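Local coordinates for putative uncharacterized protein (PDB 3PGB), which is a copper- and topaquinone-dependent amine oxidase that probably oxidises primary amines such as methylamine, at residues A385-A390 with V399-S404; A625-L630 with H640-D645. One frame throughout, in Å; residues are numbered along the deposited sequence.

Contact 1 of 2, residues A385-A390 with V399-S404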
ATOM      1  N   ALA A 385      -7.919  17.151  -9.806  1.00 13.42           N
ATOM      2  CA  ALA A 385      -8.466  15.793  -9.733  1.00 13.46           C
ATOM      3  C   ALA A 385      -9.346  15.539 -10.944  1.00 13.48           C
ATOM      4  O   ALA A 385     -10.239  16.333 -11.242  1.00 13.52           O
ATOM      5  CB  ALA A 385      -9.272  15.605  -8.455  1.00 13.21           C
ATOM      6  N   LEU A 386      -9.095  14.432 -11.635  1.00 13.44           N
ATOM      7  CA  LEU A 386      -9.903  14.046 -12.780  1.00 13.34           C
ATOM      8  C   LEU A 386     -10.819  12.889 -12.402  1.00 13.64           C
ATOM      9  O   LEU A 386     -10.393  11.957 -11.717  1.00 13.54           O
ATOM     10  CB  LEU A 386      -9.005  13.663 -13.964  1.00 13.19           C
ATOM     11  CG  LEU A 386      -9.655  13.044 -15.204  1.00 12.26           C
ATOM     12  CD1 LEU A 386     -10.831  13.869 -15.676  1.00 12.64           C
ATOM     13  CD2 LEU A 386      -8.635  12.891 -16.307  1.00 11.35           C
ATOM     14  N   ALA A 387     -12.078  12.975 -12.831  1.00 13.83           N
ATOM     15  CA  ALA A 387     -13.018  11.862 -12.758  1.00 13.99           C
ATOM     16  C   ALA A 387     -13.571  11.623 -14.159  1.00 14.20           C
ATOM     17  O   ALA A 387     -14.581  12.221 -14.556  1.00 14.12           O
ATOM     18  CB  ALA A 387     -14.140  12.170 -11.789  1.00 14.10           C
ATOM     19  N   HIS A 388     -12.890  10.754 -14.904  1.00 14.32           N
ATOM     20  CA  HIS A 388     -13.214  10.492 -16.304  1.00 14.28           C
ATOM     21  C   HIS A 388     -14.072   9.240 -16.408  1.00 14.18           C
ATOM     22  O   HIS A 388     -13.624   8.155 -16.066  1.00 14.31           O
ATOM     23  CB  HIS A 388     -11.927  10.307 -17.104  1.00 14.22           C
ATOM     24  CG  HIS A 388     -12.097  10.496 -18.577  1.00 14.69           C
ATOM     25  ND1 HIS A 388     -12.958   9.730 -19.333  1.00 14.29           N
ATOM     26  CD2 HIS A 388     -11.503  11.356 -19.437  1.00 15.11           C
ATOM     27  CE1 HIS A 388     -12.894  10.117 -20.594  1.00 15.11           C
ATOM     28  NE2 HIS A 388     -12.017  11.101 -20.684  1.00 16.01           N
ATOM     29  N   TYR A 389     -15.302   9.400 -16.884  1.00 14.14           N
ATOM     30  CA  TYR A 389     -16.249   8.289 -17.006  1.00 14.01           C
ATOM     31  C   TYR A 389     -16.336   7.739 -18.436  1.00 14.30           C
ATOM     32  O   TYR A 389     -15.746   8.281 -19.371  1.00 13.89           O
ATOM     33  CB  TYR A 389     -17.636   8.736 -16.544  1.00 13.77           C
ATOM     34  CG  TYR A 389     -17.712   8.986 -15.066  1.00 13.02           C
ATOM     35  CD1 TYR A 389     -17.168  10.140 -14.505  1.00 11.73           C
ATOM     36  CD2 TYR A 389     -18.326   8.073 -14.224  1.00 10.98           C
ATOM     37  CE1 TYR A 389     -17.232  10.362 -13.145  1.00 10.87           C
ATOM     38  CE2 TYR A 389     -18.394   8.291 -12.871  1.00 10.65           C
ATOM     39  CZ  TYR A 389     -17.845   9.432 -12.335  1.00 10.52           C
ATOM     40  OH  TYR A 389     -17.926   9.636 -10.978  1.00 11.22           O
ATOM     41  N   ALA A 390     -17.074   6.639 -18.573  1.00 14.86           N
ATOM     42  CA  ALA A 390     -17.374   6.033 -19.866  1.00 15.21           C
ATOM     43  C   ALA A 390     -18.660   5.248 -19.712  1.00 15.67           C
ATOM     44  O   ALA A 390     -18.950   4.749 -18.620  1.00 16.13           O
ATOM     45  CB  ALA A 390     -16.246   5.118 -20.311  1.00 15.24           C
ATOM     46  N   VAL A 399     -18.929  12.610 -19.153  1.00 16.76           N
ATOM     47  CA  VAL A 399     -18.436  13.199 -17.904  1.00 16.43           C
ATOM     48  C   VAL A 399     -16.919  13.043 -17.770  1.00 16.19           C
ATOM     49  O   VAL A 399     -16.378  11.940 -17.860  1.00 16.22           O
ATOM     50  CB  VAL A 399     -19.125  12.621 -16.646  1.00 16.42           C
ATOM     51  CG1 VAL A 399     -18.420  13.106 -15.392  1.00 16.35           C
ATOM     52  CG2 VAL A 399     -20.581  13.032 -16.595  1.00 16.49           C
ATOM     53  N   ALA A 400     -16.246  14.172 -17.586  1.00 15.96           N
ATOM     54  CA  ALA A 400     -14.828  14.202 -17.262  1.00 15.69           C
ATOM     55  C   ALA A 400     -14.600  15.363 -16.295  1.00 15.49           C
ATOM     56  O   ALA A 400     -14.144  16.431 -16.688  1.00 15.12           O
ATOM     57  CB  ALA A 400     -13.992  14.355 -18.518  1.00 15.55           C
ATOM     58  N   TYR A 401     -14.953  15.139 -15.030  1.00 15.53           N
ATOM     59  CA  TYR A 401     -14.853  16.172 -14.002  1.00 15.57           C
ATOM     60  C   TYR A 401     -13.408  16.602 -13.777  1.00 15.66           C
ATOM     61  O   TYR A 401     -12.505  15.773 -13.694  1.00 15.67           O
ATOM     62  CB  TYR A 401     -15.436  15.695 -12.661  1.00 15.47           C
ATOM     63  CG  TYR A 401     -16.939  15.524 -12.645  1.00 15.20           C
ATOM     64  CD1 TYR A 401     -17.778  16.582 -12.953  1.00 15.53           C
ATOM     65  CD2 TYR A 401     -17.517  14.313 -12.299  1.00 14.96           C
ATOM     66  CE1 TYR A 401     -19.142  16.435 -12.941  1.00 15.35           C
ATOM     67  CE2 TYR A 401     -18.886  14.157 -12.283  1.00 15.21           C
ATOM     68  CZ  TYR A 401     -19.694  15.227 -12.606  1.00 15.58           C
ATOM     69  OH  TYR A 401     -21.066  15.103 -12.598  1.00 16.78           O
ATOM     70  N   LEU A 402     -13.215  17.911 -13.698  1.00 15.94           N
ATOM     71  CA  LEU A 402     -11.974  18.509 -13.262  1.00 16.27           C
ATOM     72  C   LEU A 402     -12.345  19.329 -12.035  1.00 16.64           C
ATOM     73  O   LEU A 402     -12.914  20.415 -12.153  1.00 16.95           O
ATOM     74  CB  LEU A 402     -11.376  19.367 -14.376  1.00 16.16           C
ATOM     75  CG  LEU A 402     -10.898  18.571 -15.604  1.00 16.10           C
ATOM     76  CD1 LEU A 402     -10.702  19.472 -16.814  1.00 15.15           C
ATOM     77  CD2 LEU A 402      -9.615  17.790 -15.294  1.00 14.85           C
ATOM     78  N   ASP A 403     -12.032  18.788 -10.858  1.00 16.94           N
ATOM     79  CA  ASP A 403     -12.648  19.239  -9.604  1.00 17.10           C
ATOM     80  C   ASP A 403     -12.274  20.638  -9.111  1.00 17.08           C
ATOM     81  O   ASP A 403     -13.007  21.215  -8.313  1.00 16.76           O
ATOM     82  CB  ASP A 403     -12.379  18.221  -8.487  1.00 17.27           C
ATOM     83  CG  ASP A 403     -13.316  17.030  -8.543  1.00 17.62           C
ATOM     84  OD1 ASP A 403     -14.496  17.206  -8.928  1.00 18.13           O
ATOM     85  OD2 ASP A 403     -12.872  15.919  -8.185  1.00 18.58           O
ATOM     86  N   SER A 404     -11.154  21.191  -9.567  1.00 17.22           N
ATOM     87  CA  SER A 404     -10.760  22.523  -9.112  1.00 17.36           C
ATOM     88  C   SER A 404     -11.704  23.604  -9.647  1.00 17.35           C
ATOM     89  O   SER A 404     -11.709  24.720  -9.140  1.00 17.63           O
ATOM     90  CB  SER A 404      -9.309  22.833  -9.475  1.00 17.35           C
ATOM     91  OG  SER A 404      -9.166  23.081 -10.849  1.00 17.51           O
TER
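Ala400 CB sits over one face of the His388 ring, 4.0 Å from His388 CD2 and offset toward the rim. The Tyr401 ring has Val399 CG1 over one face and, across the strands, Ala387 CB near its plane at the edge. At the Tyr389 ring, Val399 O lies at the edge in the plane, while Val399 CG1 approaches Tyr389 CD1 obliquely and tightly, at 3.3 Å. With CG anti to the carbonyl carbon (chi1 -69°), the Tyr389 side chain runs beside Val399 and crosses that of Tyr401.

These groups are carried by an antiparallel pairing, in which strand 400-402, after the short helix 394-398, runs back along strand 374-389; that strand pairs on with 532-542. Ala387 and Tyr401 are a hydrogen-bonded pair: Ala387 N reaches Tyr401 O at 3.0 Å, but the return bond from Tyr401 N is more bent (139°) and arrives well above the Ala387 carbonyl plane. Tyr389 N to Val399 O, 2.9 Å, continues the pairing. On the face away from Ala387 and Tyr401, which also carries His388 and Ala400, Leu386 CD1 meets Leu402 CD2 at 4.1 Å, and alanine at 400 is small enough to fit under the imidazole.

Tyr389 OH reaches into the active site of the copper amine oxidase domain, hydrogen-bonding O4 of the topaquinone at position 484; Tyr401 OH bonds Gln509 NE2. Asp403, predicted to be the proton acceptor, has its backbone N held by Ala385 O at 3.1 Å.

Contact 2 of 2, residues A625-L630 with H640-D645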
ATOM      1  N   ALA A 625      -2.323   4.996 -10.912  1.00 20.57           N
ATOM      2  CA  ALA A 625      -2.826   4.774 -12.265  1.00 20.24           C
ATOM      3  C   ALA A 625      -3.102   6.090 -12.965  1.00 19.86           C
ATOM      4  O   ALA A 625      -3.634   7.016 -12.360  1.00 19.90           O
ATOM      5  CB  ALA A 625      -4.094   3.928 -12.230  1.00 20.31           C
ATOM      6  N   HIS A 626      -2.739   6.167 -14.241  1.00 19.51           N
ATOM      7  CA  HIS A 626      -3.059   7.340 -15.062  1.00 19.19           C
ATOM      8  C   HIS A 626      -4.283   7.063 -15.942  1.00 18.96           C
ATOM      9  O   HIS A 626      -4.800   5.937 -15.959  1.00 18.71           O
ATOM     10  CB  HIS A 626      -1.853   7.756 -15.898  1.00 19.05           C
ATOM     11  CG  HIS A 626      -1.399   6.721 -16.875  1.00 19.02           C
ATOM     12  ND1 HIS A 626      -0.316   5.905 -16.642  1.00 18.89           N
ATOM     13  CD2 HIS A 626      -1.863   6.388 -18.102  1.00 19.27           C
ATOM     14  CE1 HIS A 626      -0.140   5.102 -17.674  1.00 18.97           C
ATOM     15  NE2 HIS A 626      -1.063   5.376 -18.577  1.00 18.95           N
ATOM     16  N   LEU A 627      -4.740   8.089 -16.662  1.00 18.62           N
ATOM     17  CA  LEU A 627      -5.972   8.010 -17.453  1.00 18.33           C
ATOM     18  C   LEU A 627      -5.869   6.940 -18.532  1.00 18.16           C
ATOM     19  O   LEU A 627      -4.904   6.904 -19.289  1.00 17.95           O
ATOM     20  CB  LEU A 627      -6.293   9.372 -18.076  1.00 18.31           C
ATOM     21  CG  LEU A 627      -7.522   9.511 -18.987  1.00 18.22           C
ATOM     22  CD1 LEU A 627      -8.814   9.176 -18.263  1.00 17.50           C
ATOM     23  CD2 LEU A 627      -7.583  10.927 -19.554  1.00 17.43           C
ATOM     24  N   THR A 628      -6.869   6.061 -18.577  1.00 18.29           N
ATOM     25  CA  THR A 628      -6.931   4.967 -19.548  1.00 18.09           C
ATOM     26  C   THR A 628      -7.170   5.513 -20.944  1.00 18.14           C
ATOM     27  O   THR A 628      -6.495   5.121 -21.899  1.00 18.08           O
ATOM     28  CB  THR A 628      -8.090   3.997 -19.220  1.00 18.22           C
ATOM     29  OG1 THR A 628      -7.916   3.456 -17.905  1.00 17.85           O
ATOM     30  CG2 THR A 628      -8.172   2.854 -20.239  1.00 18.01           C
ATOM     31  N   VAL A 629      -8.136   6.425 -21.043  1.00 18.10           N
ATOM     32  CA  VAL A 629      -8.598   6.951 -22.325  1.00 18.04           C
ATOM     33  C   VAL A 629      -7.465   7.667 -23.055  1.00 18.31           C
ATOM     34  O   VAL A 629      -6.792   8.517 -22.481  1.00 18.28           O
ATOM     35  CB  VAL A 629      -9.782   7.935 -22.140  1.00 17.99           C
ATOM     36  CG1 VAL A 629     -10.369   8.335 -23.486  1.00 17.95           C
ATOM     37  CG2 VAL A 629     -10.864   7.326 -21.247  1.00 17.76           C
ATOM     38  N   LEU A 630      -7.249   7.294 -24.313  1.00 18.71           N
ATOM     39  CA  LEU A 630      -6.232   7.907 -25.153  1.00 19.06           C
ATOM     40  C   LEU A 630      -6.894   8.981 -26.011  1.00 19.53           C
ATOM     41  O   LEU A 630      -7.944   8.741 -26.602  1.00 19.45           O
ATOM     42  CB  LEU A 630      -5.589   6.852 -26.052  1.00 19.12           C
ATOM     43  CG  LEU A 630      -4.914   5.659 -25.371  1.00 18.99           C
ATOM     44  CD1 LEU A 630      -4.504   4.631 -26.429  1.00 18.43           C
ATOM     45  CD2 LEU A 630      -3.713   6.105 -24.541  1.00 18.22           C
ATOM     46  N   HIS A 640      -3.889  17.253 -19.918  1.00 15.03           N
ATOM     47  CA  HIS A 640      -2.794  16.477 -20.512  1.00 14.86           C
ATOM     48  C   HIS A 640      -1.859  15.860 -19.476  1.00 14.54           C
ATOM     49  O   HIS A 640      -1.043  15.002 -19.803  1.00 14.67           O
ATOM     50  CB  HIS A 640      -1.981  17.335 -21.481  1.00 14.81           C
ATOM     51  CG  HIS A 640      -2.591  17.455 -22.839  1.00 14.70           C
ATOM     52  ND1 HIS A 640      -2.857  16.361 -23.633  1.00 15.04           N
ATOM     53  CD2 HIS A 640      -2.957  18.541 -23.559  1.00 14.47           C
ATOM     54  CE1 HIS A 640      -3.377  16.768 -24.777  1.00 15.15           C
ATOM     55  NE2 HIS A 640      -3.449  18.087 -24.756  1.00 14.55           N
ATOM     56  N   TRP A 641      -1.960  16.327 -18.238  1.00 14.36           N
ATOM     57  CA  TRP A 641      -1.174  15.784 -17.132  1.00 14.05           C
ATOM     58  C   TRP A 641      -1.646  14.384 -16.740  1.00 13.96           C
ATOM     59  O   TRP A 641      -0.904  13.635 -16.106  1.00 14.18           O
ATOM     60  CB  TRP A 641      -1.254  16.712 -15.916  1.00 13.99           C
ATOM     61  CG  TRP A 641      -2.648  17.090 -15.567  1.00 13.29           C
ATOM     62  CD1 TRP A 641      -3.296  18.226 -15.930  1.00 13.25           C
ATOM     63  CD2 TRP A 641      -3.585  16.313 -14.824  1.00 13.59           C
ATOM     64  NE1 TRP A 641      -4.577  18.218 -15.450  1.00 13.22           N
ATOM     65  CE2 TRP A 641      -4.783  17.050 -14.766  1.00 13.64           C
ATOM     66  CE3 TRP A 641      -3.529  15.068 -14.189  1.00 13.78           C
ATOM     67  CZ2 TRP A 641      -5.912  16.587 -14.097  1.00 13.58           C
ATOM     68  CZ3 TRP A 641      -4.652  14.613 -13.520  1.00 13.61           C
ATOM     69  CH2 TRP A 641      -5.825  15.369 -13.482  1.00 13.43           C
ATOM     70  N   ALA A 642      -2.874  14.036 -17.109  1.00 13.75           N
ATOM     71  CA  ALA A 642      -3.445  12.737 -16.752  1.00 13.84           C
ATOM     72  C   ALA A 642      -2.890  11.578 -17.582  1.00 14.08           C
ATOM     73  O   ALA A 642      -3.235  10.429 -17.328  1.00 14.18           O
ATOM     74  CB  ALA A 642      -4.960  12.778 -16.875  1.00 13.45           C
ATOM     75  N   GLU A 643      -2.025  11.857 -18.553  1.00 14.36           N
ATOM     76  CA  GLU A 643      -1.637  10.841 -19.537  1.00 14.81           C
ATOM     77  C   GLU A 643      -0.434   9.969 -19.156  1.00 15.09           C
ATOM     78  O   GLU A 643      -0.164   8.983 -19.840  1.00 15.22           O
ATOM     79  CB  GLU A 643      -1.387  11.506 -20.888  1.00 14.88           C
ATOM     80  CG  GLU A 643      -2.595  12.302 -21.387  1.00 15.19           C
ATOM     81  CD  GLU A 643      -2.353  12.988 -22.712  1.00 15.30           C
ATOM     82  OE1 GLU A 643      -1.239  12.863 -23.272  1.00 14.42           O
ATOM     83  OE2 GLU A 643      -3.295  13.652 -23.192  1.00 15.63           O
ATOM     84  N   TYR A 644       0.291  10.337 -18.095  1.00 15.28           N
ATOM     85  CA  TYR A 644       1.439   9.558 -17.609  1.00 15.56           C
ATOM     86  C   TYR A 644       1.496   9.545 -16.070  1.00 15.61           C
ATOM     87  O   TYR A 644       0.914  10.408 -15.414  1.00 15.55           O
ATOM     88  CB  TYR A 644       2.760  10.111 -18.172  1.00 15.62           C
ATOM     89  CG  TYR A 644       2.851  10.107 -19.684  1.00 16.31           C
ATOM     90  CD1 TYR A 644       3.563   9.118 -20.360  1.00 16.92           C
ATOM     91  CD2 TYR A 644       2.223  11.099 -20.443  1.00 16.80           C
ATOM     92  CE1 TYR A 644       3.643   9.112 -21.750  1.00 16.97           C
ATOM     93  CE2 TYR A 644       2.295  11.097 -21.828  1.00 16.92           C
ATOM     94  CZ  TYR A 644       3.001  10.099 -22.474  1.00 17.43           C
ATOM     95  OH  TYR A 644       3.073  10.096 -23.848  1.00 19.11           O
ATOM     96  N   ASP A 645       2.208   8.569 -15.504  1.00 15.74           N
ATOM     97  CA  ASP A 645       2.329   8.439 -14.048  1.00 15.79           C
ATOM     98  C   ASP A 645       3.278   9.481 -13.472  1.00 15.64           C
ATOM     99  O   ASP A 645       3.022  10.047 -12.419  1.00 15.82           O
ATOM    100  CB  ASP A 645       2.864   7.057 -13.651  1.00 15.95           C
ATOM    101  CG  ASP A 645       2.041   5.913 -14.208  1.00 16.30           C
ATOM    102  OD1 ASP A 645       2.634   4.841 -14.470  1.00 17.43           O
ATOM    103  OD2 ASP A 645       0.818   6.078 -14.384  1.00 14.86           O
TER
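His626 and Leu627 meet Ala642 to Asp645 in a buried loop-to-loop contact, within the long irregular connection that leads from strand 613-619 to strand 646-650. Its polar centre is a His-carboxylate hydrogen bond: His626 ND1 donates its N-H to Asp645 OD2 at a modelled 2.5 Å, doubtfully short, with an N-H...O angle of 166°. The carboxylate oxygen lies in the imidazole plane, yet the histidine nitrogen comes from above the carboxylate plane, about 47° out of it. His626 reaches this partner from the crowded position, CG between the backbone N and the carbonyl carbon (chi1 62°). Over one face of the ring lies Glu643 O, offset toward the rim and 3.6 Å from His626 CD2.

Both partners are held from elsewhere in the copper amine oxidase domain and in the dimer. Asp645 OD1 accepts from Trp591 N, which ties the carboxylate down at its second oxygen, and His626 N bonds Asn594 of the second subunit.

One residue on, Leu627 N donates to Ala642 O at 2.9 Å, nearly along the C=O axis. The same oxygen is 3.3 Å from His626 CB, and thus lies against both residues. Leu627 CB packs on Ala642 CB at 3.8 Å; a methyl is small enough to fit there while also lying over one face of the Trp641 indole, toward its rim. Glu643, partly exposed, leaves its backbone pointing away from 625-630, and its OE2 accepts a hydrogen bond from His640 ND1 at 2.8 Å. His640 NE2 in turn bonds His637.

Overall arrangement
Contact 1 comes first along the chain and contact 2 follows, with centres about 12 Å apart, and the two touch directly. The loop of contact 2 packs on the face of strand 374-389 that carries Leu386 and His388: Leu627 CD1 lies 3.5 Å from His388 CB, and Trp641 CH2 is 3.6 Å from Leu386 CB. The other side of contact 1 faces the catalytic centre, where the Tyr389 side chain is about 6 Å from the copper ion and about 3 Å from the side chain of its ligand His532. Contact 2 stands further back, with the Ala625 side chain about 11 Å from the copper. Both contacts also touch the second subunit.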